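Local coordinates for geranylgeranyl pyrophosphate synthase (Corynebacterium glutamicum, PDB 3LMD), which probably makes long-chain isoprenyl diphosphates as a magnesium-dependent prenyltransferase of the FPP/GGPP synthase family, at residues A[24-29]-A[75-80]; A[234-239]-A[345-350]. One frame throughout, in Å; residues are numbered along the deposited sequence.

Contact 1: residues A[24-29]-A[75-80]; sequences TGASQV and KRFRPM
Ser27 sits against Lys75, Phe77 and Met80, and this is the tight part of the contact. Its CB lies 3.6 Å from Lys75 CB. Its OG is near the plane of the Phe77 ring, on the edge side, and 3.7 Å from Phe77 CB. OG stands beside its own backbone N (chi1 -44°), where it also makes a weak hydrogen bond to Thr23 O, four residues earlier. Ala26 adds an apolar contact: its CB reaches Phe77 CE2 at 3.8 Å, obliquely to the ring. Met80 closes the buried side. Its SD is 3.9 Å from Ser27 O, and the bend at chi3 (83°) places CE 4.1 Å from Ala26 O.

The other side is loose and faces solvent. Lys75 runs extended beyond CG, with CD 3.9 Å from Ser27 O. Gln28 is poorly ordered, and its NE2 comes no nearer than 4.4 Å to Lys75 CB.

The contact is plain packing, away from the metal-site residues. It sets the last part of helix 21-27 against the start of helix 77-86. Arg76, at the N-cap position of the latter, forms salt bridges with Glu48 of helix 34-55 and Glu105 of helix 95-118. Helix 335-349 packs on Phe77 and Met80 through Leu343.

Contact 2: residues A[234-239]-A[345-350]; sequences MIFQIV and TFTVKR
The Phe236 ring meets Thr347 at its edge. Thr347 OG1 lies near the ring plane, 3.4 Å from Phe236 CE1, and the two side chains cross at about a right angle. The methyl of the same threonine, CG2, is 3.8 Å from Phe236 CD1. Thr347 OG1 is hydrogen-bonded to Leu343 O, one turn back in its helix, which settles the polar group in a buried place. Its oxygen may also be drawn slightly to the positive rim of the ring. The other flat pair lies within 345-350. One face of the Arg350 guanidinium carries Phe346 CE2, displaced toward the rim of the group, and Arg350 NH2 is in the plane of the Phe346 ring at its edge. This placement is doubtful, because NH2 lies unusually close to Gly25 CA.

This packing belongs to the all-helical isoprenyl diphosphate synthase fold. The segments of helices 219-246 and 335-349 run nearly parallel, at 17°, with their axes 9.8 Å apart.

Branched side chains fill the rest. Ile235 CG2 touches Val348 CG2 at 3.8 Å and Thr347 CG2 at 4.0 Å. Val239 CG1, anti to its backbone N (chi1 164°), lies 3.6 Å from Thr347 O. Arg350 CB comes within 4.4 Å of Val239 CG1, a loose contact. Val317 of helix 309-328 packs on Val348, and Ser22 of helix 21-27 packs on both Val239 and Thr347.

In the fold
From the N terminus, contact 1 closes first. It brings the start of helix 77-86 back to helix 21-27, across a largely helical loop that includes helices 34-55 and 60-69. Asp115 in helix 95-118 and Asp119 just after it belong to one calcium site. Contact 2 closes a longer loop, from helix 219-246 to helix 335-349. This loop carries Glu302 and Ser305 of a second calcium site. The two loops follow in series; they neither nest nor cross. Their centres are about 13 Å apart, and the contacts touch: the Phe77 and Phe236 rings pack edge-to-face. Ala26 CB also meets Phe236 CZ at 3.6 Å. Helix 21-27, through Ala26, and the ring pair together join contact 1 to contact 2.

Contact 1: residues A[24-29]-A[75-80]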
ATOM      1  N   THR A  24       5.030 -11.590  22.055  1.00 63.08           N
ATOM      2  CA  THR A  24       3.828 -11.969  22.831  1.00 65.57           C
ATOM      3  C   THR A  24       4.052 -11.901  24.346  1.00 66.48           C
ATOM      4  O   THR A  24       3.286 -11.263  25.070  1.00 63.79           O
ATOM      5  CB  THR A  24       3.348 -13.408  22.477  1.00 69.12           C
ATOM      6  OG1 THR A  24       2.859 -13.442  21.130  1.00 66.60           O
ATOM      7  CG2 THR A  24       2.245 -13.885  23.440  1.00 73.02           C
ATOM      8  N   GLY A  25       5.100 -12.572  24.821  1.00 64.40           N
ATOM      9  CA  GLY A  25       5.467 -12.536  26.242  1.00 64.45           C
ATOM     10  C   GLY A  25       5.794 -11.144  26.770  1.00 64.59           C
ATOM     11  O   GLY A  25       5.553 -10.847  27.948  1.00 64.67           O
ATOM     12  N   ALA A  26       6.336 -10.292  25.900  1.00 58.36           N
ATOM     13  CA  ALA A  26       6.701  -8.911  26.258  1.00 58.39           C
ATOM     14  C   ALA A  26       5.511  -8.062  26.747  1.00 62.79           C
ATOM     15  O   ALA A  26       5.635  -7.290  27.703  1.00 63.31           O
ATOM     16  CB  ALA A  26       7.388  -8.226  25.079  1.00 48.34           C
ATOM     17  N   SER A  27       4.370  -8.204  26.081  1.00 65.58           N
ATOM     18  CA  SER A  27       3.138  -7.513  26.471  1.00 74.06           C
ATOM     19  C   SER A  27       2.653  -7.900  27.875  1.00 76.05           C
ATOM     20  O   SER A  27       1.945  -7.132  28.528  1.00 78.37           O
ATOM     21  CB  SER A  27       2.033  -7.807  25.451  1.00 73.46           C
ATOM     22  OG  SER A  27       2.525  -7.708  24.126  1.00 74.45           O
ATOM     23  N   GLN A  28       3.050  -9.084  28.336  1.00 81.43           N
ATOM     24  CA  GLN A  28       2.527  -9.643  29.584  1.00 89.76           C
ATOM     25  C   GLN A  28       3.562  -9.740  30.709  1.00 92.54           C
ATOM     26  O   GLN A  28       3.423 -10.554  31.626  1.00 93.70           O
ATOM     27  CB  GLN A  28       1.884 -11.009  29.322  1.00 91.78           C
ATOM     28  CG  GLN A  28       0.521 -10.908  28.652  1.00 98.71           C
ATOM     29  CD  GLN A  28       0.354 -11.907  27.527  1.00105.36           C
ATOM     30  OE1 GLN A  28       1.166 -12.821  27.363  1.00107.81           O
ATOM     31  NE2 GLN A  28      -0.699 -11.733  26.735  1.00107.03           N
ATOM     32  N   VAL A  29       4.598  -8.911  30.632  1.00 94.76           N
ATOM     33  CA  VAL A  29       5.515  -8.740  31.753  1.00 95.37           C
ATOM     34  C   VAL A  29       4.910  -7.676  32.680  1.00 94.75           C
ATOM     35  O   VAL A  29       4.806  -6.508  32.308  1.00 96.09           O
ATOM     36  CB  VAL A  29       6.931  -8.325  31.272  1.00 95.56           C
ATOM     37  CG1 VAL A  29       7.906  -8.272  32.442  1.00 97.71           C
ATOM     38  CG2 VAL A  29       7.438  -9.289  30.199  1.00 87.46           C
ATOM     39  N   LYS A  75      -2.982  -9.009  23.255  1.00 84.56           N
ATOM     40  CA  LYS A  75      -2.261  -7.766  23.556  1.00 78.25           C
ATOM     41  C   LYS A  75      -1.291  -7.347  22.442  1.00 68.69           C
ATOM     42  O   LYS A  75      -0.497  -8.147  21.945  1.00 73.31           O
ATOM     43  CB  LYS A  75      -1.579  -7.822  24.930  1.00 79.68           C
ATOM     44  CG  LYS A  75      -2.549  -7.597  26.087  1.00 81.59           C
ATOM     45  CD  LYS A  75      -1.830  -7.282  27.384  1.00 87.36           C
ATOM     46  CE  LYS A  75      -2.826  -6.860  28.457  1.00 90.10           C
ATOM     47  NZ  LYS A  75      -2.147  -6.299  29.656  1.00 88.85           N
ATOM     48  N   ARG A  76      -1.388  -6.081  22.055  1.00 55.47           N
ATOM     49  CA  ARG A  76      -0.682  -5.537  20.890  1.00 38.24           C
ATOM     50  C   ARG A  76       0.597  -4.817  21.333  1.00 33.17           C
ATOM     51  O   ARG A  76       0.553  -3.693  21.843  1.00 27.72           O
ATOM     52  CB  ARG A  76      -1.614  -4.564  20.189  1.00 39.64           C
ATOM     53  CG  ARG A  76      -2.997  -5.166  19.847  1.00 37.37           C
ATOM     54  CD  ARG A  76      -3.784  -4.265  18.905  1.00 33.15           C
ATOM     55  NE  ARG A  76      -5.087  -4.845  18.586  1.00 30.81           N
ATOM     56  CZ  ARG A  76      -5.318  -5.634  17.537  1.00 41.43           C
ATOM     57  NH1 ARG A  76      -6.535  -6.126  17.342  1.00 36.13           N
ATOM     58  NH2 ARG A  76      -4.340  -5.908  16.667  1.00 31.35           N
ATOM     59  N   PHE A  77       1.744  -5.457  21.134  1.00 27.86           N
ATOM     60  CA  PHE A  77       3.001  -4.907  21.662  1.00 27.69           C
ATOM     61  C   PHE A  77       3.377  -3.519  21.119  1.00 30.81           C
ATOM     62  O   PHE A  77       3.863  -2.644  21.866  1.00 25.86           O
ATOM     63  CB  PHE A  77       4.182  -5.854  21.405  1.00 31.96           C
ATOM     64  CG  PHE A  77       5.481  -5.270  21.866  1.00 35.71           C
ATOM     65  CD1 PHE A  77       6.337  -4.632  20.980  1.00 34.38           C
ATOM     66  CD2 PHE A  77       5.802  -5.272  23.214  1.00 36.42           C
ATOM     67  CE1 PHE A  77       7.525  -4.031  21.435  1.00 33.88           C
ATOM     68  CE2 PHE A  77       6.969  -4.691  23.664  1.00 44.03           C
ATOM     69  CZ  PHE A  77       7.832  -4.066  22.776  1.00 34.70           C
ATOM     70  N   ARG A  78       3.213  -3.313  19.816  1.00 25.28           N
ATOM     71  CA  ARG A  78       3.671  -2.041  19.223  1.00 26.47           C
ATOM     72  C   ARG A  78       2.926  -0.816  19.758  1.00 27.17           C
ATOM     73  O   ARG A  78       3.566   0.193  20.120  1.00 26.68           O
ATOM     74  CB  ARG A  78       3.628  -2.105  17.702  1.00 25.28           C
ATOM     75  CG  ARG A  78       4.592  -3.166  17.180  1.00 26.27           C
ATOM     76  CD  ARG A  78       4.348  -3.551  15.704  1.00 29.05           C
ATOM     77  NE  ARG A  78       5.289  -4.608  15.326  1.00 28.47           N
ATOM     78  CZ  ARG A  78       5.131  -5.888  15.655  1.00 32.11           C
ATOM     79  NH1 ARG A  78       4.042  -6.274  16.306  1.00 28.79           N
ATOM     80  NH2 ARG A  78       6.032  -6.798  15.277  1.00 30.63           N
ATOM     81  N   PRO A  79       1.584  -0.885  19.815  1.00 26.82           N
ATOM     82  CA  PRO A  79       0.924   0.277  20.432  1.00 27.80           C
ATOM     83  C   PRO A  79       1.253   0.410  21.919  1.00 27.39           C
ATOM     84  O   PRO A  79       1.387   1.530  22.404  1.00 29.81           O
ATOM     85  CB  PRO A  79      -0.580   0.033  20.197  1.00 31.18           C
ATOM     86  CG  PRO A  79      -0.703  -1.345  19.541  1.00 29.89           C
ATOM     87  CD  PRO A  79       0.649  -1.775  19.072  1.00 26.12           C
ATOM     88  N   MET A  80       1.410  -0.705  22.629  1.00 24.64           N
ATOM     89  CA  MET A  80       1.775  -0.630  24.051  1.00 30.29           C
ATOM     90  C   MET A  80       3.102   0.097  24.222  1.00 32.48           C
ATOM     91  O   MET A  80       3.263   0.931  25.112  1.00 26.37           O
ATOM     92  CB  MET A  80       1.887  -2.046  24.680  1.00 27.12           C
ATOM     93  CG  MET A  80       2.133  -2.004  26.209  1.00 41.16           C
ATOM     94  SD  MET A  80       2.674  -3.586  26.989  1.00 41.87           S
ATOM     95  CE  MET A  80       4.439  -3.515  26.644  1.00 40.70           C
TER

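Contact 2: residues A[234-239]-A[345-350]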
ATOM      1  N   MET A 234      15.469  -6.352  17.390  1.00 23.00           N
ATOM      2  CA  MET A 234      16.526  -7.346  17.115  1.00 22.49           C
ATOM      3  C   MET A 234      16.527  -8.457  18.168  1.00 25.32           C
ATOM      4  O   MET A 234      16.602  -9.641  17.835  1.00 21.98           O
ATOM      5  CB  MET A 234      17.920  -6.674  17.035  1.00 26.97           C
ATOM      6  CG  MET A 234      18.082  -5.585  15.933  1.00 28.27           C
ATOM      7  SD  MET A 234      17.879  -6.234  14.210  1.00 22.50           S
ATOM      8  CE  MET A 234      18.799  -7.845  14.387  1.00 20.46           C
ATOM      9  N   ILE A 235      16.475  -8.074  19.444  1.00 24.45           N
ATOM     10  CA  ILE A 235      16.456  -9.039  20.532  1.00 25.11           C
ATOM     11  C   ILE A 235      15.279  -9.993  20.388  1.00 29.48           C
ATOM     12  O   ILE A 235      15.458 -11.212  20.471  1.00 27.15           O
ATOM     13  CB  ILE A 235      16.422  -8.328  21.888  1.00 23.49           C
ATOM     14  CG1 ILE A 235      17.744  -7.580  22.122  1.00 24.69           C
ATOM     15  CG2 ILE A 235      16.111  -9.312  23.039  1.00 24.43           C
ATOM     16  CD1 ILE A 235      17.660  -6.614  23.357  1.00 24.18           C
ATOM     17  N   PHE A 236      14.078  -9.466  20.138  1.00 26.21           N
ATOM     18  CA  PHE A 236      12.894 -10.349  20.016  1.00 26.84           C
ATOM     19  C   PHE A 236      13.099 -11.440  18.973  1.00 26.13           C
ATOM     20  O   PHE A 236      12.786 -12.597  19.210  1.00 27.05           O
ATOM     21  CB  PHE A 236      11.630  -9.550  19.624  1.00 26.87           C
ATOM     22  CG  PHE A 236      11.059  -8.704  20.747  1.00 29.33           C
ATOM     23  CD1 PHE A 236      11.438  -8.907  22.050  1.00 30.04           C
ATOM     24  CD2 PHE A 236      10.121  -7.720  20.482  1.00 41.98           C
ATOM     25  CE1 PHE A 236      10.911  -8.125  23.086  1.00 39.19           C
ATOM     26  CE2 PHE A 236       9.597  -6.942  21.509  1.00 42.16           C
ATOM     27  CZ  PHE A 236       9.997  -7.152  22.809  1.00 36.33           C
ATOM     28  N   GLN A 237      13.564 -11.047  17.789  1.00 25.05           N
ATOM     29  CA  GLN A 237      13.655 -11.984  16.678  1.00 24.40           C
ATOM     30  C   GLN A 237      14.806 -12.999  16.881  1.00 24.66           C
ATOM     31  O   GLN A 237      14.649 -14.167  16.579  1.00 26.44           O
ATOM     32  CB  GLN A 237      13.864 -11.234  15.357  1.00 25.56           C
ATOM     33  CG  GLN A 237      13.782 -12.178  14.151  1.00 34.57           C
ATOM     34  CD  GLN A 237      12.407 -12.835  14.064  1.00 45.87           C
ATOM     35  OE1 GLN A 237      11.423 -12.152  13.831  1.00 39.65           O
ATOM     36  NE2 GLN A 237      12.330 -14.153  14.310  1.00 39.49           N
ATOM     37  N   ILE A 238      15.968 -12.544  17.346  1.00 24.82           N
ATOM     38  CA  ILE A 238      17.055 -13.483  17.554  1.00 24.19           C
ATOM     39  C   ILE A 238      16.692 -14.474  18.669  1.00 24.98           C
ATOM     40  O   ILE A 238      16.951 -15.678  18.556  1.00 26.38           O
ATOM     41  CB  ILE A 238      18.392 -12.776  17.876  1.00 25.63           C
ATOM     42  CG1 ILE A 238      18.791 -11.863  16.698  1.00 25.42           C
ATOM     43  CG2 ILE A 238      19.505 -13.869  18.088  1.00 26.12           C
ATOM     44  CD1 ILE A 238      19.911 -10.929  16.991  1.00 26.13           C
ATOM     45  N   VAL A 239      16.078 -13.976  19.742  1.00 25.14           N
ATOM     46  CA  VAL A 239      15.709 -14.847  20.838  1.00 25.21           C
ATOM     47  C   VAL A 239      14.696 -15.902  20.331  1.00 29.87           C
ATOM     48  O   VAL A 239      14.824 -17.090  20.640  1.00 28.66           O
ATOM     49  CB  VAL A 239      15.149 -14.050  22.076  1.00 26.85           C
ATOM     50  CG1 VAL A 239      14.407 -14.999  23.034  1.00 27.87           C
ATOM     51  CG2 VAL A 239      16.297 -13.338  22.848  1.00 26.40           C
ATOM     52  N   THR A 345      14.933  -7.432  29.259  1.00 27.64           N
ATOM     53  CA  THR A 345      15.654  -8.367  30.092  1.00 33.99           C
ATOM     54  C   THR A 345      14.945  -9.688  30.183  1.00 33.09           C
ATOM     55  O   THR A 345      15.519 -10.731  30.096  1.00 33.59           O
ATOM     56  CB  THR A 345      15.846  -7.826  31.486  1.00 35.38           C
ATOM     57  OG1 THR A 345      16.723  -6.718  31.442  1.00 46.05           O
ATOM     58  CG2 THR A 345      16.458  -8.842  32.290  1.00 48.38           C
ATOM     59  N   PHE A 346      13.658  -9.618  30.351  1.00 34.06           N
ATOM     60  CA  PHE A 346      12.858 -10.821  30.490  1.00 37.42           C
ATOM     61  C   PHE A 346      12.973 -11.661  29.221  1.00 36.16           C
ATOM     62  O   PHE A 346      13.025 -12.893  29.265  1.00 33.35           O
ATOM     63  CB  PHE A 346      11.392 -10.450  30.739  1.00 43.86           C
ATOM     64  CG  PHE A 346      10.482 -11.641  30.873  1.00 54.75           C
ATOM     65  CD1 PHE A 346      10.284 -12.249  32.113  1.00 65.65           C
ATOM     66  CD2 PHE A 346       9.830 -12.162  29.767  1.00 57.80           C
ATOM     67  CE1 PHE A 346       9.445 -13.360  32.243  1.00 64.68           C
ATOM     68  CE2 PHE A 346       8.991 -13.275  29.889  1.00 64.54           C
ATOM     69  CZ  PHE A 346       8.800 -13.871  31.126  1.00 58.76           C
ATOM     70  N   THR A 347      13.002 -10.993  28.082  1.00 30.94           N
ATOM     71  CA  THR A 347      13.122 -11.704  26.812  1.00 33.59           C
ATOM     72  C   THR A 347      14.491 -12.385  26.725  1.00 29.13           C
ATOM     73  O   THR A 347      14.599 -13.547  26.359  1.00 29.65           O
ATOM     74  CB  THR A 347      12.937 -10.737  25.616  1.00 33.36           C
ATOM     75  OG1 THR A 347      11.671 -10.068  25.740  1.00 33.89           O
ATOM     76  CG2 THR A 347      12.988 -11.499  24.288  1.00 31.40           C
ATOM     77  N   VAL A 348      15.548 -11.656  27.054  1.00 30.75           N
ATOM     78  CA  VAL A 348      16.875 -12.261  26.985  1.00 30.05           C
ATOM     79  C   VAL A 348      16.951 -13.490  27.918  1.00 34.88           C
ATOM     80  O   VAL A 348      17.523 -14.528  27.554  1.00 33.27           O
ATOM     81  CB  VAL A 348      17.952 -11.244  27.356  1.00 29.03           C
ATOM     82  CG1 VAL A 348      19.335 -11.909  27.437  1.00 31.44           C
ATOM     83  CG2 VAL A 348      17.930 -10.040  26.316  1.00 32.10           C
ATOM     84  N   LYS A 349      16.342 -13.371  29.095  1.00 33.10           N
ATOM     85  CA  LYS A 349      16.347 -14.451  30.101  1.00 36.11           C
ATOM     86  C   LYS A 349      15.648 -15.715  29.641  1.00 34.44           C
ATOM     87  O   LYS A 349      15.849 -16.781  30.218  1.00 36.76           O
ATOM     88  CB  LYS A 349      15.725 -13.974  31.411  1.00 41.70           C
ATOM     89  CG  LYS A 349      16.745 -13.498  32.423  1.00 53.64           C
ATOM     90  CD  LYS A 349      16.148 -12.551  33.449  1.00 61.48           C
ATOM     91  CE  LYS A 349      17.249 -12.057  34.389  1.00 73.04           C
ATOM     92  NZ  LYS A 349      16.790 -10.984  35.305  1.00 78.84           N
ATOM     93  N   ARG A 350      14.819 -15.623  28.609  1.00 29.81           N
ATOM     94  CA  ARG A 350      14.255 -16.855  28.052  1.00 32.01           C
ATOM     95  C   ARG A 350      15.333 -17.802  27.481  1.00 37.96           C
ATOM     96  O   ARG A 350      15.084 -19.006  27.333  1.00 35.81           O
ATOM     97  CB  ARG A 350      13.262 -16.557  26.933  1.00 35.19           C
ATOM     98  CG  ARG A 350      12.044 -15.727  27.315  1.00 37.90           C
ATOM     99  CD  ARG A 350      11.195 -15.508  26.061  1.00 42.75           C
ATOM    100  NE  ARG A 350      10.098 -14.582  26.314  1.00 63.80           N
ATOM    101  CZ  ARG A 350       8.875 -14.958  26.690  1.00 79.99           C
ATOM    102  NH1 ARG A 350       8.589 -16.249  26.853  1.00 79.04           N
ATOM    103  NH2 ARG A 350       7.933 -14.043  26.903  1.00 80.25           N
TER